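Formate-dependent phosphoribosylglycinamide formyltransferase (Mycobacterium tuberculosis H37Rv, PDB 6KHR) belongs to the ATP-grasp clan of enzymes and combines an ATP-grasp domain with a Rossmann-like parallel sheet, in an assembly of two identical subunits. Local coordinates at residues A44-L48 with A330-L336; V100-D106 with A122-R126. One frame throughout, in Å; residues are numbered along the deposited sequence.

Contact 1 of 2, residues A44-L48 with A330-L336; sequences ALQGL and ARAILGL
Arg331 puts CG against CD1 of Leu48, 4.0 Å away, yet its NH2 is gripped from beyond this contact, by a salt bridge to Asp381 and a hydrogen bond to the carbonyl oxygen of Ser380, both of the second subunit. The chain runs extended from CG to NE, and this carries the charge away from the leucines while its CG stays against Leu48. Leu48 supplies the widest-reaching branch: CD1 meets CB of Ala330 and CD1 of Leu336, and it lies 3.9 Å from CD1 of Leu334, as the two side chains slide past each other in opposite directions. About one turn earlier, Leu45 sets CD2 against Ala330 and Leu334, 3.8 Å from CB of Ala330 and 4.0 Å from CG of Leu334. With CG anti to the carbonyl carbon (chi1 -77°), this branch reaches helix 325-334 although the side chain does not start out aimed at it. Ala330, small, lets the backbones draw near, its CB being 3.6 Å from CB of Ala44. Helix 325-334 closes in a Schellman motif, with Gly335 at positive phi; Leu336 N bonds back to Arg331 O at 2.9 Å, a turn that returns Leu336 to the leucine cluster. On the sheet side, Leu45, Ile333 and Leu334 all touch Val29 of strand 28-32, while Leu375 of the second subunit packs on Leu48, Arg331 and Leu336. No hydrogen bond joins the segments, so the contact is held by apolar packing, and the buried guanidinium of Arg331 finds its partners across the subunit interface.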
ATOM      1  N   ALA A  44       6.883  -1.755  -1.541  1.00 37.14           N
ATOM      2  CA  ALA A  44       6.388  -2.688  -2.547  1.00 29.39           C
ATOM      3  C   ALA A  44       7.478  -3.664  -2.962  1.00 40.45           C
ATOM      4  O   ALA A  44       7.268  -4.880  -2.944  1.00 44.85           O
ATOM      5  CB  ALA A  44       5.848  -1.928  -3.753  1.00 28.91           C
ATOM      6  N   LEU A  45       8.667  -3.146  -3.297  1.00 37.37           N
ATOM      7  CA  LEU A  45       9.754  -4.004  -3.759  1.00 43.96           C
ATOM      8  C   LEU A  45      10.200  -4.981  -2.683  1.00 56.92           C
ATOM      9  O   LEU A  45      10.744  -6.047  -3.001  1.00 46.55           O
ATOM     10  CB  LEU A  45      10.944  -3.152  -4.187  1.00 36.87           C
ATOM     11  CG  LEU A  45      10.848  -2.462  -5.533  1.00 40.35           C
ATOM     12  CD1 LEU A  45      11.922  -1.408  -5.624  1.00 31.55           C
ATOM     13  CD2 LEU A  45      11.006  -3.497  -6.605  1.00 40.88           C
ATOM     14  N   GLN A  46      10.005  -4.624  -1.407  1.00 53.70           N
ATOM     15  CA  GLN A  46      10.449  -5.496  -0.329  1.00 38.36           C
ATOM     16  C   GLN A  46       9.452  -6.606  -0.076  1.00 33.66           C
ATOM     17  O   GLN A  46       9.850  -7.704   0.324  1.00 50.00           O
ATOM     18  CB  GLN A  46      10.706  -4.686   0.936  1.00 38.60           C
ATOM     19  CG  GLN A  46      12.030  -3.938   0.899  1.00 38.83           C
ATOM     20  CD  GLN A  46      12.143  -2.943   2.033  1.00 61.55           C
ATOM     21  OE1 GLN A  46      11.177  -2.725   2.762  1.00 74.11           O
ATOM     22  NE2 GLN A  46      13.317  -2.333   2.192  1.00 60.75           N
ATOM     23  N   GLY A  47       8.167  -6.351  -0.342  1.00 32.26           N
ATOM     24  CA  GLY A  47       7.185  -7.420  -0.292  1.00 32.68           C
ATOM     25  C   GLY A  47       7.441  -8.495  -1.334  1.00 42.65           C
ATOM     26  O   GLY A  47       7.121  -9.667  -1.115  1.00 40.83           O
ATOM     27  N   LEU A  48       8.011  -8.116  -2.476  1.00 46.03           N
ATOM     28  CA  LEU A  48       8.301  -9.077  -3.529  1.00 46.54           C
ATOM     29  C   LEU A  48       9.661  -9.725  -3.345  1.00 51.69           C
ATOM     30  O   LEU A  48      10.074 -10.502  -4.206  1.00 49.33           O
ATOM     31  CB  LEU A  48       8.236  -8.405  -4.904  1.00 47.48           C
ATOM     32  CG  LEU A  48       6.934  -7.801  -5.429  1.00 38.91           C
ATOM     33  CD1 LEU A  48       7.173  -6.942  -6.697  1.00 34.26           C
ATOM     34  CD2 LEU A  48       5.931  -8.886  -5.726  1.00 31.58           C
ATOM     35  N   ALA A 330       6.904  -1.521  -8.848  1.00 36.25           N
ATOM     36  CA  ALA A 330       7.731  -2.589  -8.306  1.00 37.36           C
ATOM     37  C   ALA A 330       7.727  -3.799  -9.237  1.00 44.32           C
ATOM     38  O   ALA A 330       8.789  -4.355  -9.543  1.00 43.73           O
ATOM     39  CB  ALA A 330       7.271  -2.973  -6.902  1.00 29.62           C
ATOM     40  N   ARG A 331       6.550  -4.198  -9.737  1.00 41.03           N
ATOM     41  CA  ARG A 331       6.505  -5.361 -10.632  1.00 39.80           C
ATOM     42  C   ARG A 331       7.185  -5.084 -11.972  1.00 38.92           C
ATOM     43  O   ARG A 331       7.875  -5.966 -12.508  1.00 37.00           O
ATOM     44  CB  ARG A 331       5.067  -5.824 -10.838  1.00 29.84           C
ATOM     45  CG  ARG A 331       4.419  -6.304  -9.566  1.00 29.82           C
ATOM     46  CD  ARG A 331       3.095  -7.016  -9.842  1.00 35.79           C
ATOM     47  NE  ARG A 331       2.419  -7.419  -8.611  1.00 40.71           N
ATOM     48  CZ  ARG A 331       1.459  -8.340  -8.544  1.00 38.50           C
ATOM     49  NH1 ARG A 331       1.052  -8.967  -9.644  1.00 30.29           N
ATOM     50  NH2 ARG A 331       0.908  -8.636  -7.377  1.00 38.94           N
ATOM     51  N   ALA A 332       7.041  -3.857 -12.505  1.00 33.87           N
ATOM     52  CA  ALA A 332       7.658  -3.507 -13.793  1.00 42.18           C
ATOM     53  C   ALA A 332       9.181  -3.509 -13.710  1.00 45.77           C
ATOM     54  O   ALA A 332       9.856  -4.020 -14.608  1.00 43.37           O
ATOM     55  CB  ALA A 332       7.164  -2.138 -14.265  1.00 46.57           C
ATOM     56  N   ILE A 333       9.738  -2.916 -12.650  1.00 42.81           N
ATOM     57  CA  ILE A 333      11.184  -2.918 -12.438  1.00 39.06           C
ATOM     58  C   ILE A 333      11.722  -4.338 -12.497  1.00 40.99           C
ATOM     59  O   ILE A 333      12.759  -4.604 -13.115  1.00 33.26           O
ATOM     60  CB  ILE A 333      11.526  -2.264 -11.088  1.00 31.57           C
ATOM     61  CG1 ILE A 333      11.375  -0.753 -11.158  1.00 34.66           C
ATOM     62  CG2 ILE A 333      12.925  -2.652 -10.624  1.00 32.53           C
ATOM     63  CD1 ILE A 333      11.317  -0.157  -9.812  1.00 41.58           C
ATOM     64  N   LEU A 334      11.036  -5.260 -11.836  1.00 42.82           N
ATOM     65  CA  LEU A 334      11.496  -6.628 -11.700  1.00 53.28           C
ATOM     66  C   LEU A 334      11.023  -7.525 -12.836  1.00 50.25           C
ATOM     67  O   LEU A 334      11.362  -8.715 -12.843  1.00 44.55           O
ATOM     68  CB  LEU A 334      11.034  -7.201 -10.347  1.00 53.15           C
ATOM     69  CG  LEU A 334      11.541  -6.576  -9.034  1.00 50.93           C
ATOM     70  CD1 LEU A 334      10.891  -7.268  -7.856  1.00 33.03           C
ATOM     71  CD2 LEU A 334      13.067  -6.625  -8.896  1.00 34.04           C
ATOM     72  N   GLY A 335      10.231  -7.003 -13.773  1.00 35.22           N
ATOM     73  CA  GLY A 335       9.848  -7.787 -14.942  1.00 36.37           C
ATOM     74  C   GLY A 335       8.797  -8.835 -14.667  1.00 40.85           C
ATOM     75  O   GLY A 335       8.844  -9.928 -15.243  1.00 65.39           O
ATOM     76  N   LEU A 336       7.848  -8.532 -13.801  1.00 38.70           N
ATOM     77  CA  LEU A 336       6.790  -9.455 -13.441  1.00 47.31           C
ATOM     78  C   LEU A 336       5.462  -9.019 -14.064  1.00 45.45           C
ATOM     79  O   LEU A 336       5.290  -7.872 -14.485  1.00 48.59           O
ATOM     80  CB  LEU A 336       6.675  -9.543 -11.912  1.00 53.97           C
ATOM     81  CG  LEU A 336       7.995  -9.882 -11.209  1.00 45.30           C
ATOM     82  CD1 LEU A 336       7.910  -9.635  -9.700  1.00 43.97           C
ATOM     83  CD2 LEU A 336       8.405 -11.326 -11.497  1.00 44.53           C
TER

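Contact 2 of 2, residues V100-D106 with A122-R126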
ATOM      1  N   VAL A 100      19.161  14.348 -11.462  1.00 92.64           N
ATOM      2  CA  VAL A 100      20.121  13.223 -11.555  1.00 92.03           C
ATOM      3  C   VAL A 100      21.075  13.480 -12.709  1.00 85.98           C
ATOM      4  O   VAL A 100      20.744  14.282 -13.563  1.00 92.48           O
ATOM      5  CB  VAL A 100      19.335  11.937 -11.814  1.00 92.49           C
ATOM      6  CG1 VAL A 100      18.959  11.857 -13.271  1.00 85.30           C
ATOM      7  CG2 VAL A 100      20.103  10.702 -11.404  1.00 98.67           C
ATOM      8  N   SER A 101      22.213  12.797 -12.715  1.00 74.13           N
ATOM      9  CA  SER A 101      23.159  12.953 -13.838  1.00 80.92           C
ATOM     10  C   SER A 101      22.741  11.989 -14.928  1.00 81.48           C
ATOM     11  O   SER A 101      22.897  10.800 -14.742  1.00 77.47           O
ATOM     12  CB  SER A 101      24.578  12.690 -13.436  1.00 88.70           C
ATOM     13  OG  SER A 101      25.339  12.229 -14.547  1.00 83.82           O
ATOM     14  N   VAL A 102      22.227  12.518 -16.022  1.00 81.93           N
ATOM     15  CA  VAL A 102      21.799  11.643 -17.141  1.00 80.86           C
ATOM     16  C   VAL A 102      23.065  11.099 -17.779  1.00 82.71           C
ATOM     17  O   VAL A 102      23.046   9.970 -18.250  1.00 87.34           O
ATOM     18  CB  VAL A 102      20.958  12.446 -18.137  1.00 83.33           C
ATOM     19  CG1 VAL A 102      19.502  12.414 -17.737  1.00 79.11           C
ATOM     20  CG2 VAL A 102      21.442  13.880 -18.194  1.00 89.03           C
ATOM     21  N   ASP A 103      24.132  11.885 -17.772  1.00 82.76           N
ATOM     22  CA  ASP A 103      25.369  11.346 -18.328  1.00 88.80           C
ATOM     23  C   ASP A 103      25.893  10.184 -17.490  1.00 83.74           C
ATOM     24  O   ASP A 103      26.383   9.189 -18.040  1.00 74.66           O
ATOM     25  CB  ASP A 103      26.425  12.448 -18.447  1.00 93.36           C
ATOM     26  CG  ASP A 103      26.009  13.562 -19.409  1.00102.87           C
ATOM     27  OD1 ASP A 103      25.103  13.342 -20.239  1.00105.85           O
ATOM     28  OD2 ASP A 103      26.591  14.664 -19.329  1.00103.50           O
ATOM     29  N   ALA A 104      25.787  10.277 -16.161  1.00 81.74           N
ATOM     30  CA  ALA A 104      26.193   9.155 -15.320  1.00 76.60           C
ATOM     31  C   ALA A 104      25.366   7.913 -15.620  1.00 77.57           C
ATOM     32  O   ALA A 104      25.886   6.792 -15.581  1.00 77.32           O
ATOM     33  CB  ALA A 104      26.086   9.527 -13.843  1.00 70.94           C
ATOM     34  N   LEU A 105      24.076   8.087 -15.928  1.00 75.18           N
ATOM     35  CA  LEU A 105      23.234   6.932 -16.227  1.00 77.67           C
ATOM     36  C   LEU A 105      23.638   6.281 -17.544  1.00 83.86           C
ATOM     37  O   LEU A 105      23.638   5.049 -17.659  1.00 84.97           O
ATOM     38  CB  LEU A 105      21.756   7.332 -16.275  1.00 72.92           C
ATOM     39  CG  LEU A 105      20.962   7.551 -14.986  1.00 68.16           C
ATOM     40  CD1 LEU A 105      21.782   7.261 -13.746  1.00 58.20           C
ATOM     41  CD2 LEU A 105      20.411   8.967 -14.963  1.00 73.78           C
ATOM     42  N   ASP A 106      23.963   7.088 -18.556  1.00 91.04           N
ATOM     43  CA  ASP A 106      24.368   6.509 -19.833  1.00102.06           C
ATOM     44  C   ASP A 106      25.724   5.821 -19.724  1.00 97.13           C
ATOM     45  O   ASP A 106      25.995   4.871 -20.471  1.00 97.64           O
ATOM     46  CB  ASP A 106      24.369   7.571 -20.933  1.00110.30           C
ATOM     47  CG  ASP A 106      23.187   7.416 -21.890  1.00116.21           C
ATOM     48  OD1 ASP A 106      22.879   6.264 -22.280  1.00116.42           O
ATOM     49  OD2 ASP A 106      22.558   8.439 -22.243  1.00117.67           O
ATOM     50  N   ALA A 122      18.008   4.996 -19.827  1.00 62.54           N
ATOM     51  CA  ALA A 122      18.629   6.330 -19.777  1.00 60.71           C
ATOM     52  C   ALA A 122      18.053   7.140 -20.920  1.00 59.12           C
ATOM     53  O   ALA A 122      18.041   8.337 -20.831  1.00 64.07           O
ATOM     54  CB  ALA A 122      20.105   6.220 -19.875  1.00 57.22           C
ATOM     55  N   ARG A 123      17.627   6.464 -21.976  1.00 65.82           N
ATOM     56  CA  ARG A 123      16.921   7.151 -23.054  1.00 76.54           C
ATOM     57  C   ARG A 123      15.712   7.912 -22.515  1.00 75.45           C
ATOM     58  O   ARG A 123      15.587   9.128 -22.704  1.00 85.94           O
ATOM     59  CB  ARG A 123      16.487   6.148 -24.126  1.00 76.65           C
ATOM     60  CG  ARG A 123      15.293   6.620 -24.958  1.00 83.90           C
ATOM     61  CD  ARG A 123      15.373   6.151 -26.403  1.00 89.17           C
ATOM     62  NE  ARG A 123      14.336   6.756 -27.239  1.00 96.14           N
ATOM     63  CZ  ARG A 123      14.425   7.967 -27.783  1.00 98.66           C
ATOM     64  NH1 ARG A 123      15.502   8.714 -27.578  1.00 96.86           N
ATOM     65  NH2 ARG A 123      13.435   8.435 -28.531  1.00 91.88           N
ATOM     66  N   ALA A 124      14.821   7.208 -21.820  1.00 61.34           N
ATOM     67  CA  ALA A 124      13.590   7.827 -21.342  1.00 59.34           C
ATOM     68  C   ALA A 124      13.886   8.958 -20.367  1.00 62.32           C
ATOM     69  O   ALA A 124      13.240  10.014 -20.419  1.00 65.50           O
ATOM     70  CB  ALA A 124      12.698   6.775 -20.692  1.00 64.05           C
ATOM     71  N   VAL A 125      14.853   8.755 -19.468  1.00 54.34           N
ATOM     72  CA  VAL A 125      15.227   9.791 -18.509  1.00 56.39           C
ATOM     73  C   VAL A 125      15.691  11.044 -19.241  1.00 59.93           C
ATOM     74  O   VAL A 125      15.281  12.162 -18.909  1.00 61.06           O
ATOM     75  CB  VAL A 125      16.308   9.263 -17.538  1.00 56.31           C
ATOM     76  CG1 VAL A 125      16.882  10.380 -16.669  1.00 50.39           C
ATOM     77  CG2 VAL A 125      15.763   8.135 -16.669  1.00 51.09           C
ATOM     78  N   ARG A 126      16.525  10.873 -20.269  1.00 60.74           N
ATOM     79  CA  ARG A 126      17.021  12.036 -21.001  1.00 72.90           C
ATOM     80  C   ARG A 126      15.911  12.726 -21.785  1.00 73.28           C
ATOM     81  O   ARG A 126      15.823  13.960 -21.784  1.00 78.81           O
ATOM     82  CB  ARG A 126      18.162  11.642 -21.938  1.00 84.46           C
ATOM     83  CG  ARG A 126      18.598  12.788 -22.845  1.00 94.99           C
ATOM     84  CD  ARG A 126      19.800  12.435 -23.706  1.00100.34           C
ATOM     85  NE  ARG A 126      20.943  12.033 -22.891  1.00107.38           N
ATOM     86  CZ  ARG A 126      21.777  12.882 -22.293  1.00105.29           C
ATOM     87  NH1 ARG A 126      21.600  14.194 -22.407  1.00105.97           N
ATOM     88  NH2 ARG A 126      22.788  12.416 -21.572  1.00 98.36           N
TER
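Helices 102-106 and 122-126 run almost antiparallel, at 167° with axes 9.6 Å apart, placing Val102 beside Arg126 and Asp106 beside Ala122. On the outer side of the pair, Arg126 reaches back over the neighbouring helix: CG stands anti to the backbone N, and a bend at chi3 (-58°) lays the guanidinium across the side chain of Val102. The group presents one face to Val102, whose CB is 3.9 Å from NH2, near the rim of the plane. Its edge is given to two carboxylates. NH2 donates to Asp103 OD1 at 2.8 Å, the oxygen being met nearly end-on and lying in the guanidinium plane, although the hydrogen bond is somewhat bent (148°). Asp106 OD2 is also at the edge, but 4.0 Å from NE, a long salt bridge with the two flat groups nearly coplanar. Asp103, Asp106 and Arg126 thus form a network at the surface. Val125 points CG1 at Val102 CG1, 3.5 Å away, and the same branch is 4.2 Å from both Val100 CG1 and Leu105 CD2. Ala122 CB sits against the Asp106 carboxylate, 3.7 Å from OD1. Glu109 accepts from Ala122 N and lies close to Asp106 OD1, gathering negative charge that Arg126 may partly offset. Val100 and Val125 both lean on Thr95 of strand 92-95. Helix 102-109 forms the beta-alpha-beta crossover from that strand to strand 117-118, and the antiparallel helix that follows packs against it, an arrangement consistent with the Rossmann-like N-terminal domain found in many ATP-grasp enzymes.

Overall arrangement
Contact 1 and contact 2 lie on one parallel sheet, with centres 22 Å apart and nearest atoms about 11 Å apart, so they do not touch. Along the chain, contact 2 is nested within the loop closed by contact 1: helix 36-47 comes first, then helices 102-109 and 122-129, and finally helix 325-334. Strands 28-32 and 92-95 supply residues that pack against both. The difference in span is instructive. Contact 2 joins helices close in sequence and builds the end of the sheet domain, whereas contact 1 brings back a helix from 282 residues later, linking that domain to the later part of the chain beside the second subunit.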